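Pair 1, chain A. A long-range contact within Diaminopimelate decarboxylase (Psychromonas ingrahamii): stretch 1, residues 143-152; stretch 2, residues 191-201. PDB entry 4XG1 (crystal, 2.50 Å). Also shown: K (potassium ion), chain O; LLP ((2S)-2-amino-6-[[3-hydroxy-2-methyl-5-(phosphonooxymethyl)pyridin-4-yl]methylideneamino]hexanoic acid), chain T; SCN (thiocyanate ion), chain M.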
# COMPACT_ATOMS: atom_id res chain seq x y z
N VAL A 143 -29.14 22.17 -6.47
CA VAL A 143 -29.84 20.91 -6.13
C VAL A 143 -29.94 20.79 -4.62
O VAL A 143 -29.37 21.59 -3.89
CB VAL A 143 -29.13 19.65 -6.68
CG1 VAL A 143 -29.32 19.54 -8.18
CG2 VAL A 143 -27.64 19.65 -6.30
N LYS A 144 -30.63 19.75 -4.17
CA LYS A 144 -30.70 19.41 -2.77
C LYS A 144 -29.99 18.08 -2.46
O LYS A 144 -30.37 17.01 -2.96
CB LYS A 144 -32.15 19.35 -2.33
CG LYS A 144 -32.74 20.73 -2.11
CD LYS A 144 -34.04 20.66 -1.33
CE LYS A 144 -34.39 22.02 -0.76
NZ LYS A 144 -35.60 21.96 0.10
N ALA A 145 -28.94 18.17 -1.64
CA ALA A 145 -28.03 17.04 -1.37
C ALA A 145 -28.59 16.14 -0.33
O ALA A 145 -28.81 16.58 0.76
CB ALA A 145 -26.69 17.57 -0.92
N PRO A 146 -28.83 14.87 -0.65
CA PRO A 146 -29.37 13.96 0.33
C PRO A 146 -28.29 13.53 1.30
O PRO A 146 -27.18 13.24 0.87
CB PRO A 146 -29.86 12.75 -0.49
CG PRO A 146 -29.07 12.80 -1.73
CD PRO A 146 -28.71 14.24 -1.98
N ILE A 147 -28.59 13.49 2.59
CA ILE A 147 -27.54 13.27 3.60
C ILE A 147 -27.98 12.45 4.79
O ILE A 147 -29.13 12.55 5.22
CB ILE A 147 -26.95 14.57 4.10
CG1 ILE A 147 -27.94 15.33 4.98
CG2 ILE A 147 -26.48 15.46 2.97
CD1 ILE A 147 -27.61 15.22 6.46
N SER A 148 -27.09 11.58 5.27
CA SER A 148 -27.15 11.03 6.60
C SER A 148 -25.98 11.58 7.37
O SER A 148 -25.05 12.16 6.81
CB SER A 148 -27.06 9.53 6.64
OG SER A 148 -27.86 8.94 5.66
N ILE A 149 -26.02 11.39 8.68
CA ILE A 149 -24.89 11.68 9.50
C ILE A 149 -24.38 10.37 9.97
O ILE A 149 -25.15 9.50 10.37
CB ILE A 149 -25.25 12.52 10.72
CG1 ILE A 149 -26.08 13.76 10.32
CG2 ILE A 149 -23.98 12.96 11.47
CD1 ILE A 149 -25.28 14.85 9.66
N ARG A 150 -23.07 10.20 9.87
CA ARG A 150 -22.41 9.04 10.48
C ARG A 150 -22.28 9.29 12.00
O ARG A 150 -21.59 10.24 12.44
CB ARG A 150 -21.04 8.79 9.88
CG ARG A 150 -20.41 7.49 10.36
CD ARG A 150 -19.01 7.30 9.80
NE ARG A 150 -18.40 6.10 10.31
CZ ARG A 150 -17.26 5.59 9.89
NH1 ARG A 150 -16.60 6.15 8.91
NH2 ARG A 150 -16.80 4.50 10.47
N ILE A 151 -22.94 8.43 12.76
CA ILE A 151 -23.07 8.58 14.16
C ILE A 151 -22.29 7.49 14.85
O ILE A 151 -22.22 6.36 14.39
CB ILE A 151 -24.54 8.41 14.59
CG1 ILE A 151 -25.39 9.53 14.01
CG2 ILE A 151 -24.69 8.37 16.12
CD1 ILE A 151 -24.88 10.91 14.37
N ASN A 152 -21.64 7.90 15.93
CA ASN A 152 -20.93 7.00 16.78
C ASN A 152 -21.76 6.76 18.02
O ASN A 152 -21.74 7.56 18.97
CB ASN A 152 -19.56 7.59 17.16
CG ASN A 152 -18.74 7.97 15.94
OD1 ASN A 152 -18.99 7.49 14.86
ND2 ASN A 152 -17.74 8.83 16.14
N PHE A 191 -29.90 23.71 1.20
CA PHE A 191 -29.54 22.85 0.08
C PHE A 191 -29.15 21.42 0.49
O PHE A 191 -28.68 20.65 -0.35
CB PHE A 191 -28.49 23.56 -0.76
CG PHE A 191 -29.05 24.76 -1.47
CD1 PHE A 191 -29.82 24.58 -2.61
CD2 PHE A 191 -28.91 26.04 -0.94
CE1 PHE A 191 -30.38 25.67 -3.26
CE2 PHE A 191 -29.47 27.13 -1.58
CZ PHE A 191 -30.20 26.94 -2.75
N LEU A 192 -29.44 21.07 1.74
CA LEU A 192 -29.33 19.69 2.20
C LEU A 192 -30.67 19.15 2.48
O LEU A 192 -31.57 19.89 2.82
CB LEU A 192 -28.52 19.62 3.49
CG LEU A 192 -27.17 20.32 3.51
CD1 LEU A 192 -26.46 20.01 4.82
CD2 LEU A 192 -26.29 19.93 2.33
N GLU A 193 -30.80 17.84 2.43
CA GLU A 193 -32.03 17.21 2.71
C GLU A 193 -31.77 15.93 3.48
O GLU A 193 -31.30 14.93 2.94
CB GLU A 193 -32.78 16.91 1.42
CG GLU A 193 -34.15 16.26 1.66
CD GLU A 193 -34.89 15.89 0.39
OE1 GLU A 193 -34.54 16.43 -0.69
OE2 GLU A 193 -35.83 15.09 0.48
N ILE A 194 -32.16 15.95 4.74
CA ILE A 194 -31.95 14.82 5.61
C ILE A 194 -32.72 13.60 5.15
O ILE A 194 -33.95 13.62 5.09
CB ILE A 194 -32.33 15.19 7.04
CG1 ILE A 194 -31.41 16.30 7.55
CG2 ILE A 194 -32.26 13.97 7.94
CD1 ILE A 194 -31.92 17.10 8.75
N LYS A 195 -32.01 12.52 4.83
CA LYS A 195 -32.66 11.27 4.44
C LYS A 195 -32.45 10.14 5.39
O LYS A 195 -33.27 9.21 5.42
CB LYS A 195 -32.16 10.81 3.06
CG LYS A 195 -32.31 11.88 1.99
CD LYS A 195 -33.77 12.18 1.68
CE LYS A 195 -34.31 11.22 0.64
NZ LYS A 195 -35.75 11.50 0.40
N GLY A 196 -31.36 10.18 6.16
CA GLY A 196 -31.01 8.99 6.92
C GLY A 196 -30.12 9.16 8.11
O GLY A 196 -29.69 10.26 8.45
N VAL A 197 -29.89 8.02 8.75
CA VAL A 197 -28.90 7.90 9.80
C VAL A 197 -27.92 6.80 9.42
O VAL A 197 -28.33 5.71 8.96
CB VAL A 197 -29.58 7.59 11.14
CG1 VAL A 197 -28.60 7.03 12.17
CG2 VAL A 197 -30.21 8.87 11.66
N ASP A 198 -26.65 7.05 9.68
CA ASP A 198 -25.59 6.12 9.28
C ASP A 198 -24.61 5.81 10.41
O ASP A 198 -24.37 6.63 11.30
CB ASP A 198 -24.83 6.75 8.10
CG ASP A 198 -23.55 6.03 7.76
OD1 ASP A 198 -23.61 4.85 7.30
OD2 ASP A 198 -22.49 6.66 7.98
N CYS A 199 -24.07 4.59 10.39
CA CYS A 199 -22.94 4.28 11.21
C CYS A 199 -22.06 3.17 10.65
O CYS A 199 -22.51 2.34 9.82
CB CYS A 199 -23.39 3.90 12.61
SG CYS A 199 -24.04 2.21 12.63
N HIS A 200 -20.81 3.14 11.11
CA HIS A 200 -19.95 2.03 10.83
C HIS A 200 -19.04 1.82 12.06
O HIS A 200 -18.31 2.71 12.40
CB HIS A 200 -19.16 2.28 9.53
CG HIS A 200 -18.16 1.22 9.23
ND1 HIS A 200 -18.49 0.06 8.57
CD2 HIS A 200 -16.84 1.11 9.52
CE1 HIS A 200 -17.44 -0.73 8.48
NE2 HIS A 200 -16.41 -0.10 9.03
N ILE A 201 -19.12 0.66 12.69
CA ILE A 201 -18.58 0.50 14.04
C ILE A 201 -17.21 -0.18 14.11
O ILE A 201 -16.52 -0.09 15.14
CB ILE A 201 -19.54 -0.28 14.97
CG1 ILE A 201 -19.96 -1.61 14.37
CG2 ILE A 201 -20.78 0.55 15.19
CD1 ILE A 201 -20.54 -2.56 15.39
K K O . -32.94 20.34 5.39
N1 LLP T . -18.47 1.17 5.33
C2 LLP T . -17.55 2.04 5.76
C2' LLP T . -17.97 3.47 6.03
C3 LLP T . -16.17 1.57 5.93
O3 LLP T . -15.21 2.41 6.39
C4 LLP T . -15.84 0.17 5.64
C4' LLP T . -14.47 -0.41 5.81
C5 LLP T . -16.94 -0.70 5.17
C6 LLP T . -18.20 -0.13 5.03
C5' LLP T . -16.74 -2.15 4.82
OP4 LLP T . -16.29 -2.90 5.88
P LLP T . -16.06 -4.48 5.81
OP1 LLP T . -15.28 -4.68 4.52
OP2 LLP T . -15.41 -4.92 7.14
OP3 LLP T . -17.44 -5.16 5.89
N LLP T . -7.71 -2.60 5.02
CA LLP T . -8.37 -3.30 6.19
CB LLP T . -9.89 -3.20 6.11
CG LLP T . -10.53 -2.08 6.91
CD LLP T . -11.53 -1.28 6.10
CE LLP T . -12.30 -0.31 7.01
NZ LLP T . -13.46 0.41 6.44
C LLP T . -8.03 -4.77 6.12
O LLP T . -7.41 -5.24 5.18
OXT LLP T . -8.37 -5.56 6.99
S SCN M . -14.01 2.25 11.35
C SCN M . -13.55 1.05 10.53
N SCN M . -13.26 0.08 9.95
O HOH W 1 -34.24 18.07 5.83

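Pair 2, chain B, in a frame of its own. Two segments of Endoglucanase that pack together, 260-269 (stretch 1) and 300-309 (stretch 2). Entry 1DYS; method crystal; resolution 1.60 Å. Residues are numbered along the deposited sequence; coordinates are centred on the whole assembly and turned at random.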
# COMPACT_ATOMS: atom_id res chain seq x y z
N PRO B 260 -20.89 0.05 27.15
CA PRO B 260 -20.14 -1.19 27.21
C PRO B 260 -18.74 -0.99 27.78
O PRO B 260 -18.18 0.09 27.78
CB PRO B 260 -20.09 -1.83 25.81
CG PRO B 260 -20.68 -0.75 24.96
CD PRO B 260 -21.35 0.32 25.77
N THR B 261 -18.22 -2.07 28.35
CA THR B 261 -16.95 -2.02 29.06
C THR B 261 -15.87 -3.02 28.66
O THR B 261 -14.74 -2.85 29.14
CB THR B 261 -17.28 -2.41 30.55
OG1 THR B 261 -17.99 -3.65 30.57
CG2 THR B 261 -18.14 -1.34 31.22
N GLN B 262 -16.14 -4.06 27.91
CA GLN B 262 -15.28 -5.20 27.73
C GLN B 262 -14.17 -5.08 26.69
O GLN B 262 -14.46 -4.62 25.60
CB GLN B 262 -16.09 -6.47 27.45
CG GLN B 262 -17.11 -6.75 28.56
CD GLN B 262 -16.44 -6.91 29.93
OE1 GLN B 262 -16.59 -6.04 30.78
NE2 GLN B 262 -15.69 -7.97 30.14
N PHE B 263 -12.96 -5.52 27.04
CA PHE B 263 -11.84 -5.37 26.11
C PHE B 263 -11.31 -6.68 25.55
O PHE B 263 -11.37 -7.72 26.17
CB PHE B 263 -10.62 -4.76 26.84
CG PHE B 263 -10.62 -3.27 26.88
CD1 PHE B 263 -11.58 -2.60 27.63
CD2 PHE B 263 -9.78 -2.49 26.09
CE1 PHE B 263 -11.65 -1.24 27.65
CE2 PHE B 263 -9.82 -1.12 26.14
CZ PHE B 263 -10.77 -0.45 26.91
N ILE B 264 -10.67 -6.60 24.38
CA ILE B 264 -9.83 -7.66 23.85
C ILE B 264 -8.48 -6.95 23.62
O ILE B 264 -8.54 -5.79 23.24
CB ILE B 264 -10.19 -8.50 22.64
CG1 ILE B 264 -10.57 -7.60 21.46
CG2 ILE B 264 -11.37 -9.40 23.03
CD1 ILE B 264 -11.13 -8.32 20.25
N ILE B 265 -7.36 -7.53 24.05
CA ILE B 265 -6.10 -6.78 24.03
C ILE B 265 -5.05 -7.55 23.26
O ILE B 265 -4.80 -8.72 23.47
CB ILE B 265 -5.52 -6.59 25.46
CG1 ILE B 265 -6.46 -5.67 26.24
CG2 ILE B 265 -4.13 -5.94 25.43
CD1 ILE B 265 -6.01 -5.20 27.58
N ASP B 266 -4.45 -6.89 22.26
CA ASP B 266 -3.47 -7.55 21.39
C ASP B 266 -2.19 -7.75 22.21
O ASP B 266 -1.76 -6.80 22.87
CB ASP B 266 -3.11 -6.60 20.23
CG ASP B 266 -2.44 -7.27 19.05
OD1 ASP B 266 -2.13 -8.48 19.02
OD2 ASP B 266 -2.19 -6.54 18.04
N GLN B 267 -1.62 -8.95 22.14
CA GLN B 267 -0.29 -9.19 22.69
C GLN B 267 0.52 -9.90 21.61
O GLN B 267 1.49 -10.58 21.89
CB GLN B 267 -0.27 -10.05 23.97
CG GLN B 267 -0.85 -9.35 25.19
CD GLN B 267 0.08 -8.25 25.71
OE1 GLN B 267 0.98 -8.52 26.51
NE2 GLN B 267 -0.15 -7.06 25.24
N SER B 268 0.20 -9.64 20.31
CA SER B 268 0.97 -10.24 19.22
C SER B 268 2.44 -9.88 19.31
O SER B 268 3.31 -10.70 18.98
CB SER B 268 0.44 -9.75 17.86
OG SER B 268 0.48 -8.31 17.84
N ARG B 269 2.78 -8.68 19.75
CA ARG B 269 4.17 -8.26 19.90
C ARG B 269 4.26 -7.45 21.20
O ARG B 269 3.38 -6.64 21.45
CB ARG B 269 4.59 -7.31 18.76
CG ARG B 269 4.51 -7.96 17.39
CD ARG B 269 4.99 -7.08 16.25
NE ARG B 269 4.09 -5.90 16.11
CZ ARG B 269 4.31 -4.98 15.19
NH1 ARG B 269 5.35 -5.04 14.38
NH2 ARG B 269 3.48 -3.92 15.09
N ASN B 300 -8.76 -10.08 34.84
CA ASN B 300 -9.33 -8.76 34.80
C ASN B 300 -10.72 -8.90 34.19
O ASN B 300 -10.89 -9.33 33.07
CB ASN B 300 -8.46 -7.78 34.00
CG ASN B 300 -9.01 -6.39 33.96
OD1 ASN B 300 -10.20 -6.15 34.08
ND2 ASN B 300 -8.14 -5.37 33.80
N PRO B 301 -11.73 -8.57 34.98
CA PRO B 301 -13.13 -8.65 34.65
C PRO B 301 -13.52 -7.86 33.40
O PRO B 301 -14.46 -8.22 32.70
CB PRO B 301 -13.95 -8.06 35.83
CG PRO B 301 -12.88 -7.52 36.74
CD PRO B 301 -11.53 -8.04 36.34
N ASN B 302 -12.81 -6.76 33.18
CA ASN B 302 -13.06 -5.89 32.05
C ASN B 302 -12.40 -6.40 30.78
O ASN B 302 -12.56 -5.74 29.76
CB ASN B 302 -12.42 -4.52 32.37
CG ASN B 302 -12.97 -3.99 33.70
OD1 ASN B 302 -12.23 -3.70 34.64
ND2 ASN B 302 -14.28 -3.84 33.70
N VAL B 303 -11.64 -7.48 30.86
CA VAL B 303 -10.91 -7.94 29.67
C VAL B 303 -11.41 -9.33 29.29
O VAL B 303 -11.13 -10.33 29.95
CB VAL B 303 -9.39 -7.92 29.90
CG1 VAL B 303 -8.65 -8.36 28.63
CG2 VAL B 303 -8.87 -6.53 30.26
N ASP B 304 -12.22 -9.41 28.23
CA ASP B 304 -12.70 -10.65 27.71
C ASP B 304 -11.59 -11.64 27.29
O ASP B 304 -11.67 -12.85 27.46
CB ASP B 304 -13.59 -10.49 26.46
CG ASP B 304 -15.00 -10.03 26.74
OD1 ASP B 304 -15.48 -10.15 27.89
OD2 ASP B 304 -15.67 -9.53 25.81
N ALA B 305 -10.55 -11.14 26.62
CA ALA B 305 -9.52 -12.06 26.16
C ALA B 305 -8.25 -11.33 25.75
O ALA B 305 -8.27 -10.14 25.40
CB ALA B 305 -10.03 -12.87 24.96
N ILE B 306 -7.15 -12.06 25.86
CA ILE B 306 -5.89 -11.61 25.26
C ILE B 306 -5.91 -12.28 23.89
O ILE B 306 -6.29 -13.45 23.80
CB ILE B 306 -4.61 -12.00 26.05
CG1 ILE B 306 -4.59 -11.12 27.29
CG2 ILE B 306 -3.37 -11.84 25.16
CD1 ILE B 306 -3.72 -11.53 28.45
N VAL B 307 -5.72 -11.53 22.81
CA VAL B 307 -5.70 -12.06 21.45
C VAL B 307 -4.44 -11.61 20.72
O VAL B 307 -3.60 -10.85 21.26
CB VAL B 307 -6.95 -11.57 20.65
CG1 VAL B 307 -8.23 -12.14 21.26
CG2 VAL B 307 -6.95 -10.04 20.64
N TRP B 308 -4.18 -12.15 19.53
CA TRP B 308 -3.18 -11.61 18.60
C TRP B 308 -3.96 -11.03 17.40
O TRP B 308 -4.77 -11.72 16.76
CB TRP B 308 -2.16 -12.59 18.07
CG TRP B 308 -1.14 -13.12 19.02
CD1 TRP B 308 -1.12 -12.98 20.36
CD2 TRP B 308 0.02 -13.86 18.64
NE1 TRP B 308 0.02 -13.59 20.88
CE2 TRP B 308 0.71 -14.14 19.85
CE3 TRP B 308 0.55 -14.31 17.42
CZ2 TRP B 308 1.89 -14.90 19.82
CZ3 TRP B 308 1.71 -15.05 17.40
CH2 TRP B 308 2.38 -15.31 18.61
N VAL B 309 -3.70 -9.73 17.15
CA VAL B 309 -4.42 -9.09 16.03
C VAL B 309 -3.41 -8.75 14.95
O VAL B 309 -3.52 -9.26 13.86
CB VAL B 309 -5.14 -7.84 16.58
CG1 VAL B 309 -6.01 -7.26 15.46
CG2 VAL B 309 -5.99 -8.14 17.81

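Two parallel β-strands joined by a ladder of backbone hydrogen bonds fix where side chains must go, but not which side chains must fill the space. Pair 1, from diaminopimelate decarboxylase, and pair 2, from an endoglucanase, illustrate the point. Their strands run at 18° and 13° to each other, and 14 central residues superpose with an RMSD of 1.0 Å.

The shared ladder is easiest to follow from one strand's alternating amides and carbonyls. In pair 1, Ile A147 N donates to Glu A193 O (3.1 Å), and Ile A147 O receives Lys A195 N (2.9 Å). The matching Phe B263 in pair 2 does the same: its N donates to Asn B302 O (2.8 Å), and its O accepts a weak bond from Asp B304 N (2.8 Å). Further along, Asp A198 N reaches Ile A149 O at 3.0 Å, as Val B307 N reaches Ile B265 O at 3.0 Å, and Ile A151 N donates to Asp A198 O (2.7 Å) where Gln B267 N donates to Val B307 O (2.9 Å). One rung is made in pair 2 alone: Ile B265 N donates to Ala B305 O at 3.1 Å, whereas Ile A149 N and Gly A196 O stand 3.8 Å apart without a hydrogen bond. Both pairs also skip a residue at the same place. Ile A147 faces Ile A194 and Phe B263 faces Val B303, yet Arg A150 pairs with Asp A198 and Asp B266 with Val B307; in pair 2 this shift is a β-bulge between Phe B263 and Ile B264.

On one face the solution is apolar in both. Ile A147 CD1 lies 4.1 Å from Ile A194 CG1; in pair 2, Phe B263 CB approaches Val B303 CG2 at 4.2 Å, while the phenyl end leads away. Ile A149 and Ile B265 are close equivalents, their side-chain centres only 1.2 Å apart, and Ile B265 CD1 packs 4.1 Å from Val B303 CG2.

The other face is where the chemistry diverges. Ser A148 sits by Gly A196, where an ideal CB would lie 2.7 Å from Ser A148 OG, a clash. At the matching positions Ile B264 and Ala B305 coexist, with Ile B264 CG2 4.2 Å from Ala B305 CB. Ile B264 CB also lies 4.1 Å from Val B307 CG2, whereas Ser A148 CB lies 3.9 Å from CB of the matching Asp A198.

The sharpest contrast is between Arg A150 and Asp B266, whose CA atoms fall 0.3 Å apart. Each uses a polar side chain to extend the contact past the paired strands, in opposite chemical senses. Arg A150, with chi1 to chi3 all t, donates from NH2 to His A200 O (3.0 Å). The short aspartate accepts instead: Asp B266 OD1 takes Val B309 N at 2.7 Å and, within its own stretch, Ser B268 N at 2.9 Å. Beside it, Ser B268 CA rests over the face of Trp B308, 3.6 Å from the centroid of its five-membered ring. In the superposition Trp B308 takes the position of Cys A199, whose CB lies 3.3 Å from Ile A151 O.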